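Local structure of alternansucrase (Leuconostoc mesenteroides, 6HVG) at residues Ala1085-Arg1089 with Asn1128-Tyr1132; Asp1117-Asn1121 with Gly1133-Leu1138. The protein belongs to glycosyl hydrolase family 70, a group of large multidomain enzymes built round a TIM-type barrel, and carries a calcium ion together with repeats of the choline-binding type. One frame throughout, in Å; residues are numbered along the deposited sequence.

Contact 1 (Ala1085-Arg1089 with Asn1128-Tyr1132)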
loop_
_atom_site.group_PDB
_atom_site.type_symbol
_atom_site.label_atom_id
_atom_site.label_comp_id
_atom_site.label_asym_id
_atom_site.label_seq_id
_atom_site.Cartn_x
_atom_site.Cartn_y
_atom_site.Cartn_z
ATOM N N ALA A 1085 13.175 1.961 -19.504
ATOM C CA ALA A 1085 13.138 1.766 -18.067
ATOM C C ALA A 1085 14.198 2.637 -17.384
ATOM O O ALA A 1085 15.136 3.109 -18.042
ATOM C CB ALA A 1085 13.383 0.313 -17.733
ATOM N N PRO A 1086 14.032 2.888 -16.070
ATOM C CA PRO A 1086 15.062 3.589 -15.313
ATOM C C PRO A 1086 16.315 2.744 -15.248
ATOM O O PRO A 1086 16.252 1.568 -14.863
ATOM C CB PRO A 1086 14.448 3.731 -13.926
ATOM C CG PRO A 1086 13.435 2.632 -13.852
ATOM C CD PRO A 1086 12.866 2.580 -15.234
ATOM N N GLN A 1087 17.445 3.337 -15.629
ATOM C CA GLN A 1087 18.671 2.573 -15.872
ATOM C C GLN A 1087 19.602 2.488 -14.671
ATOM O O GLN A 1087 20.756 2.039 -14.797
ATOM C CB GLN A 1087 19.429 3.193 -17.034
ATOM C CG GLN A 1087 18.652 3.183 -18.332
ATOM C CD GLN A 1087 18.397 1.788 -18.815
ATOM O OE1 GLN A 1087 19.329 1.004 -18.941
ATOM N NE2 GLN A 1087 17.137 1.467 -19.097
ATOM N N TYR A 1088 19.097 2.855 -13.497
ATOM C CA TYR A 1088 19.952 3.034 -12.319
ATOM C C TYR A 1088 20.200 1.684 -11.666
ATOM O O TYR A 1088 19.357 0.801 -11.733
ATOM C CB TYR A 1088 19.290 4.022 -11.383
ATOM C CG TYR A 1088 18.725 5.180 -12.177
ATOM C CD1 TYR A 1088 19.562 6.107 -12.770
ATOM C CD2 TYR A 1088 17.356 5.311 -12.391
ATOM C CE1 TYR A 1088 19.061 7.140 -13.520
ATOM C CE2 TYR A 1088 16.852 6.353 -13.133
ATOM C CZ TYR A 1088 17.716 7.261 -13.701
ATOM O OH TYR A 1088 17.251 8.298 -14.474
ATOM N N ARG A 1089 21.367 1.506 -11.073
ATOM C CA ARG A 1089 21.723 0.204 -10.491
ATOM C C ARG A 1089 20.812 -0.173 -9.326
ATOM O O ARG A 1089 20.694 0.590 -8.354
ATOM C CB ARG A 1089 23.166 0.178 -9.991
ATOM C CG ARG A 1089 23.501 -1.148 -9.324
ATOM C CD ARG A 1089 24.981 -1.356 -9.149
ATOM N NE ARG A 1089 25.743 -1.000 -10.342
ATOM C CZ ARG A 1089 25.760 -1.698 -11.477
ATOM N NH1 ARG A 1089 25.054 -2.817 -11.613
ATOM N NH2 ARG A 1089 26.519 -1.293 -12.477
ATOM N N ASN A 1128 29.441 -5.380 -14.830
ATOM C CA ASN A 1128 28.446 -5.293 -13.775
ATOM C C ASN A 1128 27.193 -4.654 -14.364
ATOM O O ASN A 1128 26.832 -3.527 -14.026
ATOM C CB ASN A 1128 28.992 -4.483 -12.592
ATOM C CG ASN A 1128 28.157 -4.629 -11.336
ATOM O OD1 ASN A 1128 27.710 -5.721 -10.978
ATOM N ND2 ASN A 1128 27.965 -3.533 -10.647
ATOM N N PRO A 1129 26.519 -5.388 -15.259
ATOM C CA PRO A 1129 25.317 -4.851 -15.846
ATOM C C PRO A 1129 24.193 -4.629 -14.857
ATOM O O PRO A 1129 24.143 -5.252 -13.812
ATOM C CB PRO A 1129 24.907 -5.932 -16.865
ATOM C CG PRO A 1129 25.538 -7.178 -16.383
ATOM C CD PRO A 1129 26.835 -6.729 -15.792
ATOM N N THR A 1130 23.293 -3.723 -15.211
ATOM C CA THR A 1130 22.009 -3.613 -14.559
ATOM C C THR A 1130 21.168 -4.772 -15.084
ATOM O O THR A 1130 21.688 -5.705 -15.674
ATOM C CB THR A 1130 21.331 -2.279 -14.904
ATOM O OG1 THR A 1130 21.079 -2.217 -16.312
ATOM C CG2 THR A 1130 22.217 -1.098 -14.513
ATOM N N LYS A 1131 19.868 -4.738 -14.838
ATOM C CA LYS A 1131 18.962 -5.723 -15.413
ATOM C C LYS A 1131 18.883 -5.559 -16.936
ATOM O O LYS A 1131 18.508 -6.484 -17.659
ATOM C CB LYS A 1131 17.572 -5.550 -14.796
ATOM C CG LYS A 1131 16.539 -6.574 -15.216
ATOM C CD LYS A 1131 15.326 -6.436 -14.307
ATOM C CE LYS A 1131 14.239 -7.448 -14.604
ATOM N NZ LYS A 1131 12.935 -6.979 -14.070
ATOM N N TYR A 1132 19.240 -4.371 -17.408
ATOM C CA TYR A 1132 19.099 -3.996 -18.812
ATOM C C TYR A 1132 20.439 -3.967 -19.597
ATOM O O TYR A 1132 20.429 -3.742 -20.802
ATOM C CB TYR A 1132 18.353 -2.647 -18.890
ATOM C CG TYR A 1132 17.074 -2.626 -18.054
ATOM C CD1 TYR A 1132 15.967 -3.404 -18.409
ATOM C CD2 TYR A 1132 16.984 -1.865 -16.891
ATOM C CE1 TYR A 1132 14.812 -3.400 -17.641
ATOM C CE2 TYR A 1132 15.830 -1.862 -16.111
ATOM C CZ TYR A 1132 14.755 -2.632 -16.485
ATOM O OH TYR A 1132 13.618 -2.639 -15.696
#
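The carbonyl O of Asn-1128 takes two N-H groups of the Arg-1089 guanidinium. The bond from Arg-1089 NH2 to Asn-1128 O is the shorter, 2.7 Å, and lies in the carbonyl plane; that from NH1 is weak. Arg-1089 NH1 also makes a long, weak bond of 3.4 Å to Pro-1129 O, which sits at the guanidinium edge. An extended start (chi1 177°) and a bend at chi3 carry the guanidinium to this backbone. The Asn-1128 amide lies over one face, its plane 23° from the guanidinium plane, and Thr-1130 CG2 lies over the opposite face. Segment 1085-1089 leaves strand 1081-1083 of the parallel barrel sheet, and 1128-1132 leads to helix 1135-1147, so the contact folds a long beta-to-alpha loop of the TIM-type barrel onto itself. Thr-1130 OG1 accepts from Tyr-1132 N at 3.0 Å, an ST turn, while its CG2 rests 3.5 Å from Gln-1087 O. Over one face of the Tyr-1132 ring, Ala-1085 CB makes a CH-pi contact, 3.9 Å from the centroid; the phenol OH is bonded to Asn-1108 O. Gln-1087 bends back, its NE2 reaching Ala-1085 O at 2.8 Å from above the carbonyl plane, and its OE1 accepts from Asn-1064.

Contact 2 (Asp1117-Asn1121 with Gly1133-Leu1138)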
loop_
_atom_site.group_PDB
_atom_site.type_symbol
_atom_site.label_atom_id
_atom_site.label_comp_id
_atom_site.label_asym_id
_atom_site.label_seq_id
_atom_site.Cartn_x
_atom_site.Cartn_y
_atom_site.Cartn_z
ATOM N N ASP A 1117 25.107 5.490 -11.408
ATOM C CA ASP A 1117 25.593 4.214 -11.941
ATOM C C ASP A 1117 24.514 3.601 -12.824
ATOM O O ASP A 1117 23.525 3.046 -12.331
ATOM C CB ASP A 1117 25.932 3.265 -10.800
ATOM C CG ASP A 1117 26.628 2.005 -11.255
ATOM O OD1 ASP A 1117 26.612 1.708 -12.449
ATOM O OD2 ASP A 1117 27.180 1.277 -10.406
ATOM N N LEU A 1118 24.713 3.686 -14.142
ATOM C CA LEU A 1118 23.769 3.137 -15.122
ATOM C C LEU A 1118 24.280 1.834 -15.792
ATOM O O LEU A 1118 23.808 1.439 -16.861
ATOM C CB LEU A 1118 23.461 4.200 -16.170
ATOM C CG LEU A 1118 22.468 5.294 -15.701
ATOM C CD1 LEU A 1118 23.137 6.363 -14.855
ATOM C CD2 LEU A 1118 21.754 5.943 -16.877
ATOM N N GLY A 1119 25.214 1.158 -15.127
ATOM C CA GLY A 1119 25.710 -0.130 -15.588
ATOM C C GLY A 1119 27.217 -0.189 -15.806
ATOM O O GLY A 1119 27.690 -1.028 -16.567
ATOM N N PHE A 1120 27.974 0.636 -15.080
ATOM C CA PHE A 1120 29.422 0.650 -15.243
ATOM C C PHE A 1120 30.072 -0.594 -14.674
ATOM O O PHE A 1120 29.500 -1.273 -13.830
ATOM C CB PHE A 1120 30.049 1.870 -14.580
ATOM C CG PHE A 1120 29.609 3.181 -15.170
ATOM C CD1 PHE A 1120 28.710 3.978 -14.497
ATOM C CD2 PHE A 1120 30.104 3.625 -16.394
ATOM C CE1 PHE A 1120 28.308 5.192 -15.019
ATOM C CE2 PHE A 1120 29.705 4.843 -16.926
ATOM C CZ PHE A 1120 28.795 5.623 -16.237
ATOM N N ASN A 1121 31.276 -0.882 -15.152
ATOM C CA ASN A 1121 32.051 -2.004 -14.660
ATOM C C ASN A 1121 32.466 -1.828 -13.187
ATOM O O ASN A 1121 32.602 -0.705 -12.695
ATOM C CB ASN A 1121 33.306 -2.188 -15.522
ATOM C CG ASN A 1121 33.003 -2.646 -16.947
ATOM O OD1 ASN A 1121 31.859 -2.955 -17.309
ATOM N ND2 ASN A 1121 34.046 -2.713 -17.748
ATOM N N GLY A 1133 21.560 -4.217 -18.913
ATOM C CA GLY A 1133 22.866 -4.294 -19.561
ATOM C C GLY A 1133 23.855 -3.256 -19.071
ATOM O O GLY A 1133 23.574 -2.497 -18.161
ATOM N N THR A 1134 25.027 -3.232 -19.696
ATOM C CA THR A 1134 26.095 -2.308 -19.314
ATOM C C THR A 1134 25.794 -0.868 -19.737
ATOM O O THR A 1134 24.790 -0.615 -20.406
ATOM C CB THR A 1134 27.459 -2.751 -19.889
ATOM O OG1 THR A 1134 27.455 -2.636 -21.315
ATOM C CG2 THR A 1134 27.762 -4.201 -19.477
ATOM N N ASP A 1135 26.656 0.067 -19.336
ATOM C CA ASP A 1135 26.526 1.462 -19.770
ATOM C C ASP A 1135 26.740 1.616 -21.273
ATOM O O ASP A 1135 26.079 2.441 -21.905
ATOM C CB ASP A 1135 27.476 2.389 -19.004
ATOM C CG ASP A 1135 28.934 2.023 -19.181
ATOM O OD1 ASP A 1135 29.278 0.877 -18.839
ATOM O OD2 ASP A 1135 29.733 2.883 -19.640
ATOM N N GLN A 1136 27.656 0.836 -21.850
ATOM C CA GLN A 1136 27.832 0.832 -23.310
ATOM C C GLN A 1136 26.574 0.307 -24.009
ATOM O O GLN A 1136 26.157 0.862 -25.022
ATOM C CB GLN A 1136 29.054 0.017 -23.734
ATOM C CG GLN A 1136 29.456 0.213 -25.195
ATOM C CD GLN A 1136 30.020 1.607 -25.469
ATOM O OE1 GLN A 1136 31.079 1.966 -24.944
ATOM N NE2 GLN A 1136 29.315 2.398 -26.293
ATOM N N ASP A 1137 25.953 -0.734 -23.453
ATOM C CA ASP A 1137 24.725 -1.262 -24.040
ATOM C C ASP A 1137 23.651 -0.177 -24.139
ATOM O O ASP A 1137 22.905 -0.124 -25.122
ATOM C CB ASP A 1137 24.187 -2.446 -23.237
ATOM C CG ASP A 1137 25.045 -3.685 -23.362
ATOM O OD1 ASP A 1137 25.646 -3.901 -24.435
ATOM O OD2 ASP A 1137 25.092 -4.467 -22.388
ATOM N N LEU A 1138 23.589 0.684 -23.122
ATOM C CA LEU A 1138 22.621 1.779 -23.080
ATOM C C LEU A 1138 22.938 2.848 -24.134
ATOM O O LEU A 1138 22.053 3.295 -24.864
ATOM C CB LEU A 1138 22.585 2.397 -21.681
ATOM C CG LEU A 1138 21.726 3.648 -21.482
ATOM C CD1 LEU A 1138 20.270 3.430 -21.865
ATOM C CD2 LEU A 1138 21.838 4.091 -20.036
#
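Over one face of the Phe-1120 ring lies Asp-1135 CB, 4.2 Å from the centroid in a CH-pi contact. The Asp-1135 carboxylate, its plane turned 43° from the ring, sits by the CD2-CE2 side, where OD2 comes 3.3 Å from Phe-1120 CE2. The ring also stacks with that of Tyr-1203. This is the start of helix 1135-1147, a helix of the TIM-type barrel, closed by a capping box: Thr-1134, the N-cap, accepts from Asp-1137 N through OG1 at 3.2 Å, and Asp-1137 OD2 in turn accepts from Thr-1134 N at 3.0 Å. With chi1 60°, Asp-1135 holds CG between its own backbone N and carbonyl carbon, which turns the carboxylate back against segment 1117-1121; OD2 is paired with Arg-1139, one turn further along the helix. The backbones come nearest at Gly-1119 and Thr-1134. Gly-1119, at a phi of 123° and without a side chain, lets the loop lie directly against the helix start. Its O accepts a weak bond from Asp-1135 N and a CA-H contact from Thr-1134. The loop is shaped by Asp-1117, whose OD1 receives both Gly-1119 N, at 3.1 Å, and Phe-1120 N, an Asx turn widened to an Asx motif; both donors meet that oxygen nearly along its C-O bond. Two amides on one oxygen, with Arg-1089 on OD2, would be expected to favour the charged carboxylate. Beside these polar groups the contact is apolar: Leu-1118 and Leu-1138 cross obliquely, both also touching Phe-603 of helix 603-608, and CD2 of Leu-1118 meets CD2 of Leu-1138 at 3.7 Å.

How the contacts relate
The centres of the two contacts lie about 7 Å apart, and their segments alternate along the chain: 1085-1089, 1117-1121, 1128-1132, then 1133-1138, which directly continues the preceding one. All four belong to the connection between barrel strands 1081-1083 and 1151-1156, neighbours in the parallel sheet, with helix 1135-1147 as the helical part of this beta-alpha-beta unit. A salt bridge between Arg-1089 NE and Asp-1117 OD2, 2.7 Å, joins contact 1 to contact 2, and a backbone hydrogen bond links the same two residues. The long loop is thus tied to itself at several places before the chain enters the helix.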